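Local coordinates for superoxide dismutase [Mn/Fe] (Aeropyrum pernix, PDB 3AK1), which probably catalyses the dismutation of superoxide to molecular oxygen and hydrogen peroxide, using a bound manganese or iron ion, at residues Phe4-Leu9 and Ala46-Glu51. Sequence-based numbering, arbitrary orientation.
Sequences FKRYEL and ALEKIE
Tyr7, whose ring CE1 lies 3.5 Å from Leu47 CD1, has its OH gripped by two groups of the second subunit, hydrogen-bonding both Asp136 OD1 and Arg143 NE of that chain. Between the loop at Phe4-Leu9 and the helix at Ala46-Glu51 the polar link is a salt bridge: in one of the two modelled conformers of Arg6, NH2 pairs with Glu48 OE2 at 3.2 Å, so the bridge is probably partial. The carboxylate meets the guanidinium at its edge, but the two planes are turned 58° apart, and the other oxygen, OE1, stays farther from NH2, so the charges pair through one oxygen rather than in a two-pronged grip. Both side chains are exposed.

Next to this pair, Phe4 packs on the helix. Its CG sits between the backbone N and the carbonyl carbon (chi1 86°), which lays the ring over Leu47: CB stands 3.4 Å from the ring centroid, almost on the normal, a CH-pi contact. Farther out on the leucine, CD1 touches Phe4 CD1 at 3.4 Å, bridging the two aromatic residues. At the rim of the phenylalanine ring, Glu51 OE2 comes within 3.1 Å of CD2 and 3.2 Å of CE2, near the ring plane, where the slightly positive C-H edge probably suits a carboxylate oxygen. With the ring cut back to an alanine here, Leu47 CB would probably lose the face it rests on and Glu51 OE2 the C-H edge beside it.

The backbone N of Tyr7 is held by Asn44 of helix 25-54. The N-terminal arm thus runs along the first helix of the alpha-hairpin domain and into the subunit interface. With one exposed ion pair beside an aromatic-aliphatic contact, its attachment to Ala46-Glu51 probably depends more on Phe4 and Leu47 than on charge.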
loop_
_atom_site.group_PDB
_atom_site.type_symbol
_atom_site.label_atom_id
_atom_site.label_comp_id
_atom_site.label_asym_id
_atom_site.label_seq_id
_atom_site.Cartn_x
_atom_site.Cartn_y
_atom_site.Cartn_z
ATOM N N PHE B 4 8.691 -27.534 -2.776
ATOM C CA PHE B 4 8.493 -26.541 -3.847
ATOM C C PHE B 4 9.487 -26.557 -5.012
ATOM O O PHE B 4 10.689 -26.774 -4.831
ATOM C CB PHE B 4 8.399 -25.121 -3.257
ATOM C CG PHE B 4 9.736 -24.444 -3.047
ATOM C CD1 PHE B 4 10.242 -23.558 -4.001
ATOM C CD2 PHE B 4 10.482 -24.677 -1.895
ATOM C CE1 PHE B 4 11.462 -22.916 -3.810
ATOM C CE2 PHE B 4 11.714 -24.045 -1.698
ATOM C CZ PHE B 4 12.203 -23.164 -2.655
ATOM N N LYS B 5 8.954 -26.321 -6.212
ATOM C CA LYS B 5 9.765 -26.114 -7.407
ATOM C C LYS B 5 10.325 -24.694 -7.382
ATOM O O LYS B 5 9.584 -23.732 -7.138
ATOM C CB LYS B 5 8.945 -26.355 -8.678
ATOM C CG LYS B 5 8.762 -27.828 -9.022
ATOM C CD LYS B 5 7.559 -28.075 -9.933
ATOM C CE LYS B 5 7.894 -27.877 -11.399
ATOM N NZ LYS B 5 6.747 -28.291 -12.255
ATOM N N ARG B 6 11.631 -24.592 -7.631
ATOM C CA ARG B 6 12.333 -23.314 -7.565
ATOM C C ARG B 6 12.195 -22.476 -8.841
ATOM O O ARG B 6 12.012 -23.005 -9.946
ATOM C CB ARG B 6 13.814 -23.528 -7.227
ATOM C CG ARG B 6 14.067 -23.978 -5.795
ATOM C CD ARG B 6 15.412 -23.484 -5.295
ATOM N NE ARG B 6 15.434 -23.301 -3.843
ATOM C CZ ARG B 6 16.200 -22.416 -3.209
ATOM N NH1 ARG B 6 17.010 -21.621 -3.893
ATOM N NH2 ARG B 6 16.155 -22.320 -1.887
ATOM N N TYR B 7 12.281 -21.157 -8.670
ATOM C CA TYR B 7 12.282 -20.232 -9.801
ATOM C C TYR B 7 13.694 -20.069 -10.325
ATOM O O TYR B 7 14.663 -20.223 -9.576
ATOM C CB TYR B 7 11.678 -18.872 -9.411
ATOM C CG TYR B 7 10.276 -19.026 -8.887
ATOM C CD1 TYR B 7 10.012 -18.949 -7.524
ATOM C CD2 TYR B 7 9.222 -19.315 -9.751
ATOM C CE1 TYR B 7 8.721 -19.123 -7.036
ATOM C CE2 TYR B 7 7.929 -19.495 -9.272
ATOM C CZ TYR B 7 7.692 -19.396 -7.916
ATOM O OH TYR B 7 6.420 -19.576 -7.441
ATOM N N GLU B 8 13.794 -19.769 -11.615
ATOM C CA GLU B 8 15.075 -19.601 -12.296
ATOM C C GLU B 8 15.092 -18.318 -13.106
ATOM O O GLU B 8 14.071 -17.933 -13.689
ATOM C CB GLU B 8 15.335 -20.780 -13.235
ATOM C CG GLU B 8 15.695 -22.081 -12.523
ATOM C CD GLU B 8 15.796 -23.274 -13.463
ATOM O OE1 GLU B 8 16.151 -23.101 -14.657
ATOM O OE2 GLU B 8 15.522 -24.400 -12.999
ATOM N N LEU B 9 16.253 -17.670 -13.161
ATOM C CA LEU B 9 16.425 -16.491 -14.002
ATOM C C LEU B 9 16.545 -16.922 -15.459
ATOM O O LEU B 9 17.495 -17.622 -15.820
ATOM C CB LEU B 9 17.654 -15.681 -13.586
ATOM C CG LEU B 9 17.953 -14.420 -14.411
ATOM C CD1 LEU B 9 16.918 -13.349 -14.146
ATOM C CD2 LEU B 9 19.340 -13.892 -14.091
ATOM N N ALA B 46 11.765 -17.086 0.246
ATOM C CA ALA B 46 10.493 -17.095 0.969
ATOM C C ALA B 46 9.905 -18.504 1.032
ATOM O O ALA B 46 9.391 -18.925 2.071
ATOM C CB ALA B 46 9.499 -16.126 0.323
ATOM N N LEU B 47 9.968 -19.214 -0.087
ATOM C CA LEU B 47 9.427 -20.562 -0.181
ATOM C C LEU B 47 10.204 -21.537 0.689
ATOM O O LEU B 47 9.628 -22.483 1.226
ATOM C CB LEU B 47 9.393 -21.023 -1.641
ATOM C CG LEU B 47 8.329 -20.301 -2.480
ATOM C CD1 LEU B 47 8.312 -20.773 -3.927
ATOM C CD2 LEU B 47 6.981 -20.487 -1.853
ATOM N N GLU B 48 11.502 -21.281 0.841
ATOM C CA GLU B 48 12.365 -22.083 1.710
ATOM C C GLU B 48 11.951 -21.921 3.175
ATOM O O GLU B 48 11.948 -22.887 3.940
ATOM C CB GLU B 48 13.826 -21.675 1.505
ATOM C CG GLU B 48 14.839 -22.621 2.108
ATOM C CD GLU B 48 16.254 -22.300 1.664
ATOM O OE1 GLU B 48 16.715 -21.156 1.890
ATOM O OE2 GLU B 48 16.904 -23.200 1.082
ATOM N N LYS B 49 11.588 -20.699 3.553
ATOM C CA LYS B 49 11.085 -20.423 4.898
ATOM C C LYS B 49 9.742 -21.106 5.169
ATOM O O LYS B 49 9.506 -21.590 6.267
ATOM C CB LYS B 49 10.996 -18.918 5.155
ATOM C CG LYS B 49 12.354 -18.249 5.284
ATOM C CD LYS B 49 12.243 -16.732 5.204
ATOM C CE LYS B 49 13.596 -16.104 4.875
ATOM N NZ LYS B 49 13.541 -14.603 4.827
ATOM N N ILE B 50 8.860 -21.141 4.170
ATOM C CA ILE B 50 7.571 -21.811 4.325
ATOM C C ILE B 50 7.789 -23.319 4.469
ATOM O O ILE B 50 7.062 -23.987 5.200
ATOM C CB ILE B 50 6.598 -21.506 3.144
ATOM C CG1 ILE B 50 6.254 -20.007 3.069
ATOM C CG2 ILE B 50 5.330 -22.357 3.224
ATOM C CD1 ILE B 50 5.325 -19.473 4.154
ATOM N N GLU B 51 8.790 -23.834 3.759
ATOM C CA GLU B 51 9.186 -25.240 3.839
ATOM C C GLU B 51 9.571 -25.609 5.259
ATOM O O GLU B 51 9.022 -26.555 5.838
ATOM C CB GLU B 51 10.396 -25.489 2.956
ATOM C CG GLU B 51 10.100 -26.017 1.587
ATOM C CD GLU B 51 11.202 -26.944 1.120
ATOM O OE1 GLU B 51 11.549 -27.877 1.873
ATOM O OE2 GLU B 51 11.732 -26.745 0.010
#